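Local atomic coordinates of AP endonuclease, family protein 2 (PDB entry 5TNV), a protein that binds magnesium in a xylose isomerase-like TIM barrel and may act as an endonuclease, as its family is generally assigned. Residues Asp83-Ile86 / Glu87-Arg90; Ala145-Pro148 / Glu149-Lys152; Glu193-Glu196 / Asp197-Ile200. One frame throughout, in Å; residues are numbered along the deposited sequence. Where two conformers were deposited one is given.

Contact 1 of 3, residues Asp83-Ile86 / Glu87-Arg90; sequences DSRI and EEFR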
loop_
_atom_site.group_PDB
_atom_site.type_symbol
_atom_site.label_atom_id
_atom_site.label_comp_id
_atom_site.label_asym_id
_atom_site.label_seq_id
_atom_site.Cartn_x
_atom_site.Cartn_y
_atom_site.Cartn_z
ATOM N N ASP A 83 17.571 -39.851 -0.376
ATOM C CA ASP A 83 16.198 -40.302 -0.116
ATOM C C ASP A 83 15.853 -40.243 1.375
ATOM O O ASP A 83 14.717 -39.913 1.726
ATOM C CB ASP A 83 16.019 -41.716 -0.652
ATOM C CG ASP A 83 16.184 -41.838 -2.132
ATOM O OD1 ASP A 83 16.092 -40.876 -2.902
ATOM O OD2 ASP A 83 16.365 -43.006 -2.581
ATOM N N SER A 84 16.839 -40.557 2.234
ATOM C CA SER A 84 16.569 -40.505 3.674
ATOM C C SER A 84 16.384 -39.071 4.122
ATOM O O SER A 84 15.509 -38.808 4.967
ATOM C CB SER A 84 17.662 -41.223 4.450
ATOM O OG SER A 84 18.895 -40.551 4.264
ATOM N N ARG A 85 17.099 -38.087 3.590
ATOM C CA ARG A 85 16.872 -36.685 3.918
ATOM C C ARG A 85 15.551 -36.187 3.361
ATOM O O ARG A 85 14.910 -35.351 4.003
ATOM C CB ARG A 85 18.079 -35.845 3.492
ATOM C CG ARG A 85 19.288 -36.084 4.366
ATOM C CD ARG A 85 19.216 -35.293 5.646
ATOM N NE ARG A 85 19.615 -33.927 5.435
ATOM C CZ ARG A 85 19.496 -32.926 6.297
ATOM N NH1 ARG A 85 18.859 -33.078 7.427
ATOM N NH2 ARG A 85 20.016 -31.740 5.998
ATOM N N ILE A 86 15.097 -36.698 2.205
ATOM C CA ILE A 86 13.744 -36.415 1.701
ATOM C C ILE A 86 12.728 -36.831 2.743
ATOM O O ILE A 86 11.760 -36.106 2.997
ATOM C CB ILE A 86 13.482 -37.058 0.334
ATOM C CG1 ILE A 86 14.259 -36.329 -0.760
ATOM C CG2 ILE A 86 11.991 -37.175 0.024
ATOM C CD1 ILE A 86 13.772 -34.954 -1.133
ATOM N N GLU A 87 12.872 -38.022 3.345
ATOM C CA GLU A 87 11.908 -38.440 4.340
ATOM C C GLU A 87 11.992 -37.605 5.618
ATOM O O GLU A 87 10.936 -37.337 6.202
ATOM C CB GLU A 87 12.011 -39.965 4.602
ATOM C CG GLU A 87 11.643 -40.854 3.436
ATOM C CD GLU A 87 10.270 -40.546 2.826
ATOM O OE1 GLU A 87 9.354 -40.254 3.638
ATOM O OE2 GLU A 87 10.150 -40.575 1.572
ATOM N N GLU A 88 13.167 -37.127 6.022
ATOM C CA GLU A 88 13.283 -36.200 7.119
ATOM C C GLU A 88 12.460 -34.934 6.826
ATOM O O GLU A 88 11.732 -34.401 7.676
ATOM C CB GLU A 88 14.713 -35.827 7.406
ATOM C CG GLU A 88 15.654 -36.773 7.987
ATOM C CD GLU A 88 17.022 -36.309 8.390
ATOM O OE1 GLU A 88 17.189 -35.151 8.422
ATOM O OE2 GLU A 88 17.893 -37.200 8.669
ATOM N N PHE A 89 12.627 -34.428 5.596
ATOM C CA PHE A 89 11.897 -33.253 5.148
ATOM C C PHE A 89 10.394 -33.488 5.141
ATOM O O PHE A 89 9.626 -32.654 5.608
ATOM C CB PHE A 89 12.421 -32.898 3.743
ATOM C CG PHE A 89 11.702 -31.706 3.143
ATOM C CD1 PHE A 89 12.132 -30.410 3.370
ATOM C CD2 PHE A 89 10.606 -31.871 2.344
ATOM C CE1 PHE A 89 11.446 -29.328 2.797
ATOM C CE2 PHE A 89 9.874 -30.836 1.803
ATOM C CZ PHE A 89 10.303 -29.531 2.061
ATOM N N ARG A 90 9.970 -34.633 4.593
ATOM C CA ARG A 90 8.561 -34.958 4.506
ATOM C C ARG A 90 7.913 -34.930 5.886
ATOM O O ARG A 90 6.774 -34.461 6.085
ATOM C CB ARG A 90 8.330 -36.305 3.835
ATOM C CG ARG A 90 6.939 -36.517 3.268
ATOM C CD ARG A 90 6.813 -37.897 2.679
ATOM N NE ARG A 90 7.817 -38.329 1.676
ATOM C CZ ARG A 90 7.751 -37.971 0.390
ATOM N NH1 ARG A 90 6.853 -37.140 -0.085
ATOM N NH2 ARG A 90 8.635 -38.388 -0.469
HETATM O O HOH W 1 12.530 -40.675 0.162
#
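Arg85 and Glu88 pair across the first turns of helix 83-95, the helix of a beta-alpha-beta unit of the TIM barrel that runs from strand 68-70 to strand 99-104. The Glu88 side chain can be followed outward. Its CB lies 3.4 Å from Arg85 O. CG passes Ser84 O, and the chain beyond CG is extended (chi2 -173°), which carries the carboxylate to Arg85. There OE1 sits 3.4 Å from Arg85 CD and takes a hydrogen bond from Arg85 NH1 at 2.8 Å, part of a salt bridge. Arg85 bends at chi2 and chi3 to meet it. The carboxylate comes to the guanidinium edge, and the two planes stand 80° apart. Arg85 NH2 donates to Lys47 O and Ala49 O, which ties the helix to the segment before helix 51-63.

A second i to i+3 salt bridge joins Glu87 OE1 and Arg90 NE at 3.1 Å. Arg90 is also held by Ser132 and makes a cation-pi contact with Phe133. The buried Ile86 side chain touches Leu78 and Leu81; its CG2 lies 3.6 Å from Arg90 NH2. Water 1 donates to both Asp83 O and Glu87 OE2, 2.8 Å from each.

Contact 2 of 3, residues Ala145-Pro148 / Glu149-Lys152; sequences ALTP and EQEK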
loop_
_atom_site.group_PDB
_atom_site.type_symbol
_atom_site.label_atom_id
_atom_site.label_comp_id
_atom_site.label_asym_id
_atom_site.label_seq_id
_atom_site.Cartn_x
_atom_site.Cartn_y
_atom_site.Cartn_z
ATOM N N ALA A 145 20.961 -16.522 -14.007
ATOM C CA ALA A 145 21.539 -15.781 -12.901
ATOM C C ALA A 145 21.440 -14.260 -13.173
ATOM O O ALA A 145 21.598 -13.790 -14.301
ATOM C CB ALA A 145 22.995 -16.101 -12.745
ATOM N N LEU A 146 21.207 -13.527 -12.087
ATOM C CA LEU A 146 21.367 -12.084 -12.157
ATOM C C LEU A 146 22.798 -11.746 -12.510
ATOM O O LEU A 146 23.745 -12.348 -12.035
ATOM C CB LEU A 146 21.027 -11.486 -10.793
ATOM C CG LEU A 146 19.573 -11.663 -10.367
ATOM C CD1 LEU A 146 19.387 -10.920 -9.040
ATOM C CD2 LEU A 146 18.588 -11.199 -11.391
ATOM N N THR A 147 22.988 -10.728 -13.346
ATOM C CA THR A 147 24.310 -10.261 -13.663
ATOM C C THR A 147 24.877 -9.400 -12.541
ATOM O O THR A 147 24.105 -8.899 -11.693
ATOM C CB THR A 147 24.324 -9.436 -14.978
ATOM O OG1 THR A 147 23.581 -8.244 -14.670
ATOM C CG2 THR A 147 23.705 -10.199 -16.097
ATOM N N PRO A 148 26.177 -9.176 -12.496
ATOM C CA PRO A 148 26.721 -8.278 -11.460
ATOM C C PRO A 148 26.084 -6.892 -11.487
ATOM O O PRO A 148 25.834 -6.309 -10.453
ATOM C CB PRO A 148 28.212 -8.252 -11.780
ATOM C CG PRO A 148 28.447 -9.615 -12.384
ATOM C CD PRO A 148 27.251 -9.845 -13.298
ATOM N N GLU A 149 25.823 -6.380 -12.696
ATOM C CA GLU A 149 25.214 -5.059 -12.793
ATOM C C GLU A 149 23.811 -5.088 -12.256
ATOM O O GLU A 149 23.399 -4.151 -11.551
ATOM C CB GLU A 149 25.195 -4.556 -14.248
ATOM C CG GLU A 149 24.633 -3.166 -14.404
ATOM C CD GLU A 149 24.570 -2.594 -15.794
ATOM O OE1 GLU A 149 24.542 -3.480 -16.717
ATOM O OE2 GLU A 149 24.498 -1.355 -15.970
ATOM N N GLN A 150 23.028 -6.134 -12.515
ATOM C CA GLN A 150 21.715 -6.272 -11.914
ATOM C C GLN A 150 21.766 -6.296 -10.396
ATOM O O GLN A 150 20.898 -5.697 -9.742
ATOM C CB GLN A 150 20.988 -7.523 -12.403
ATOM C CG GLN A 150 20.453 -7.377 -13.824
ATOM C CD GLN A 150 19.707 -8.605 -14.252
ATOM O OE1 GLN A 150 20.256 -9.719 -14.288
ATOM N NE2 GLN A 150 18.450 -8.439 -14.574
ATOM N N GLU A 151 22.761 -6.988 -9.861
ATOM C CA GLU A 151 22.871 -7.098 -8.402
ATOM C C GLU A 151 23.178 -5.751 -7.723
ATOM O O GLU A 151 22.873 -5.596 -6.544
ATOM C CB GLU A 151 23.925 -8.143 -8.027
ATOM C CG GLU A 151 23.499 -9.554 -8.356
ATOM C CD GLU A 151 24.581 -10.586 -8.143
ATOM O OE1 GLU A 151 25.756 -10.245 -8.296
ATOM O OE2 GLU A 151 24.175 -11.721 -7.861
ATOM N N LYS A 152 23.729 -4.795 -8.426
ATOM C CA LYS A 152 24.037 -3.484 -7.875
ATOM C C LYS A 152 22.801 -2.570 -7.838
ATOM O O LYS A 152 22.811 -1.566 -7.137
ATOM C CB LYS A 152 25.143 -2.791 -8.645
ATOM C CG LYS A 152 26.505 -3.482 -8.379
ATOM C CD LYS A 152 27.649 -2.529 -8.318
ATOM C CE LYS A 152 28.737 -2.968 -7.381
ATOM N NZ LYS A 152 28.862 -2.204 -6.112
HETATM O O HOH W 2 19.694 -12.122 -15.624
HETATM O O HOH W 3 23.773 -13.756 -9.596
HETATM O O HOH W 4 23.433 -6.610 -16.904
#
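The flat amide of Gln150 meets Thr147 and Leu146 through its oxygen, and this is one half of a capping box at the start of helix 148-152. Thr147 N donates to Gln150 OE1 at 3.1 Å, in the carbonyl plane and on a lone pair. Water 2 donates to the same oxygen and to Ala145 O, so OE1 receives two hydrogen bonds. Leu146 CA and CD2 also lie against OE1, CD2 at 3.7 Å, and the leucine side chain runs roughly perpendicular to the glutamine chain. At the other end of the amide, NE2 donates to Phe156 O and weakly to Val159 O. Bonds from both ends fix how the amide is turned.

The other half of the box comes from Thr147, the N-cap residue. A chi1 of 67° turns its OG1 back over the main chain, where it accepts from Gln150 N at 3.1 Å, in a nearly straight bond of 166°. Gln150 CG packs 3.4 Å from the same OG1. Each residue thus accepts, through its side chain, a bond from the other's backbone N.

The first helical turn follows directly. Glu151 N donates to Thr147 O at 3.0 Å, while the bond from Lys152 N to Pro148 O is weak. Leu146, just before the N-cap, also touches Arg107 and Phe156 in neighbouring loops. Glu151 CG packs 4.0 Å from Leu146 CB. Its carboxylate reaches back through water 3, which donates to Glu151 OE2 at 2.7 Å and to Leu146 O.

Contact 3 of 3, residues Glu193-Glu196 / Asp197-Ile200; sequences EMYE and DTYI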
loop_
_atom_site.group_PDB
_atom_site.type_symbol
_atom_site.label_atom_id
_atom_site.label_comp_id
_atom_site.label_asym_id
_atom_site.label_seq_id
_atom_site.Cartn_x
_atom_site.Cartn_y
_atom_site.Cartn_z
ATOM N N GLU A 193 7.226 -20.516 -17.034
ATOM C CA GLU A 193 7.078 -19.215 -16.382
ATOM C C GLU A 193 7.472 -18.068 -17.302
ATOM O O GLU A 193 8.652 -17.905 -17.665
ATOM C CB GLU A 193 7.920 -19.208 -15.092
ATOM C CG GLU A 193 7.796 -17.941 -14.304
ATOM C CD GLU A 193 8.588 -18.002 -12.993
ATOM O OE1 GLU A 193 9.018 -19.096 -12.590
ATOM O OE2 GLU A 193 8.737 -16.916 -12.346
ATOM N N MET A 194 6.494 -17.223 -17.617
ATOM C CA MET A 194 6.785 -16.019 -18.390
ATOM C C MET A 194 7.696 -15.104 -17.604
ATOM O O MET A 194 7.470 -14.856 -16.414
ATOM C CB MET A 194 5.481 -15.312 -18.766
ATOM C CG MET A 194 4.634 -16.116 -19.732
ATOM S SD MET A 194 3.103 -15.348 -20.243
ATOM C CE MET A 194 3.731 -13.848 -21.030
ATOM N N TYR A 195 8.706 -14.565 -18.277
ATOM C CA TYR A 195 9.768 -13.764 -17.649
ATOM C C TYR A 195 10.401 -12.949 -18.778
ATOM O O TYR A 195 10.605 -13.457 -19.888
ATOM C CB TYR A 195 10.748 -14.640 -16.890
ATOM C CG TYR A 195 11.843 -13.896 -16.145
ATOM C CD1 TYR A 195 12.957 -13.407 -16.835
ATOM C CD2 TYR A 195 11.779 -13.671 -14.790
ATOM C CE1 TYR A 195 13.963 -12.714 -16.206
ATOM C CE2 TYR A 195 12.808 -13.013 -14.123
ATOM C CZ TYR A 195 13.869 -12.535 -14.819
ATOM O OH TYR A 195 14.902 -11.897 -14.142
ATOM N N GLU A 196 10.748 -11.722 -18.485
ATOM C CA GLU A 196 11.302 -10.781 -19.456
ATOM C C GLU A 196 12.594 -11.277 -20.085
ATOM O O GLU A 196 13.459 -11.918 -19.478
ATOM C CB GLU A 196 11.516 -9.427 -18.766
ATOM C CG GLU A 196 12.383 -9.432 -17.520
ATOM C CD GLU A 196 11.677 -9.697 -16.207
ATOM O OE1 GLU A 196 10.659 -10.401 -16.169
ATOM O OE2 GLU A 196 12.152 -9.189 -15.140
ATOM N N ASP A 197 12.724 -10.920 -21.359
ATOM C CA ASP A 197 13.975 -11.119 -22.108
ATOM C C ASP A 197 14.244 -12.586 -22.385
ATOM O O ASP A 197 15.397 -12.956 -22.672
ATOM C CB ASP A 197 15.161 -10.424 -21.444
ATOM C CG ASP A 197 14.927 -8.964 -21.115
ATOM O OD1 ASP A 197 14.303 -8.248 -21.953
ATOM O OD2 ASP A 197 15.341 -8.533 -20.011
ATOM N N THR A 198 13.201 -13.402 -22.328
ATOM C CA THR A 198 13.272 -14.830 -22.629
ATOM C C THR A 198 12.403 -15.197 -23.809
ATOM O O THR A 198 11.620 -14.372 -24.322
ATOM C CB THR A 198 12.873 -15.714 -21.422
ATOM O OG1 THR A 198 11.450 -15.693 -21.227
ATOM C CG2 THR A 198 13.634 -15.326 -20.156
ATOM N N TYR A 199 12.457 -16.479 -24.198
ATOM C CA TYR A 199 11.594 -16.983 -25.258
ATOM C C TYR A 199 10.115 -16.704 -25.008
ATOM O O TYR A 199 9.331 -16.694 -25.957
ATOM C CB TYR A 199 11.751 -18.520 -25.466
ATOM C CG TYR A 199 13.198 -18.927 -25.729
ATOM C CD1 TYR A 199 13.924 -18.401 -26.814
ATOM C CD2 TYR A 199 13.846 -19.825 -24.896
ATOM C CE1 TYR A 199 15.229 -18.769 -27.048
ATOM C CE2 TYR A 199 15.152 -20.166 -25.113
ATOM C CZ TYR A 199 15.845 -19.664 -26.189
ATOM O OH TYR A 199 17.163 -20.011 -26.329
ATOM N N ILE A 200 9.732 -16.565 -23.743
ATOM C CA ILE A 200 8.334 -16.386 -23.351
ATOM C C ILE A 200 8.180 -15.080 -22.548
ATOM O O ILE A 200 7.458 -14.992 -21.556
ATOM C CB ILE A 200 7.780 -17.645 -22.643
ATOM C CG1 ILE A 200 8.571 -18.003 -21.385
ATOM C CG2 ILE A 200 7.716 -18.796 -23.662
ATOM C CD1 ILE A 200 8.021 -19.201 -20.622
HETATM O O HOH W 5 11.038 -17.653 -19.001
#
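The chain makes a type II beta turn from Tyr195 to Thr198, with Asp197 at positive phi (70°), and doubles back so that Met194 and Ile200 come beside each other. Thr198 OG1 donates to Tyr195 O at 2.7 Å. The same hydroxyl accepts from Ile200 N at 3.2 Å, an ST turn, and from water 5, which also donates to Glu193 O. One oxygen thus links both arms of the loop. With chi1 at 75°, OG1 faces back to the Tyr195 carbonyl.

Thr198 CG2 lies 3.9 Å from Tyr195 CD1. Over one face of the Tyr195 ring sits Glu196 OE1, 3.6 Å above the plane. Glu196 OE2 forms a salt bridge with Arg229 and Asp197 OD1 one with Arg232, while Tyr195 OH is hydrogen-bonded to Arg107. Ile200 CD1 packs 3.3 Å from Glu193 O, and Met194 CA makes a CH...O contact with Ile200 O.

Glu193 OE2 binds the magnesium ion with Asp223 and His252, while Asn139 holds OE1. From this metal ligand, the end of strand 189-193, the loop leads to helix 203-213, where Met194 and Ile200 pack on Ala206, and Glu196 touches Asn226 and Leu227 of helix 225-228.

The three contacts follow one another along one TIM barrel, each joining neighbouring residues. Contact 1 lies within an outer helix, partly buried and far from the metal, and its chemistry is charged pairs along that helix. Contact 2 is a surface contact in which a threonine-glutamine capping box, helped by waters that also reach glutamates, starts a short helix. Contact 3 is buried and includes a magnesium ligand; a hydroxyl holds its turn, and its Glu196 and Asp197 pair with arginines from elsewhere. Contacts 2 and 3 are near neighbours, with nearest atoms about 5 Å apart, and Arg107 and Phe156 touch both. Contacts 1 and 3 lie on opposite sides of the chain's centre, their centres about 33 Å apart.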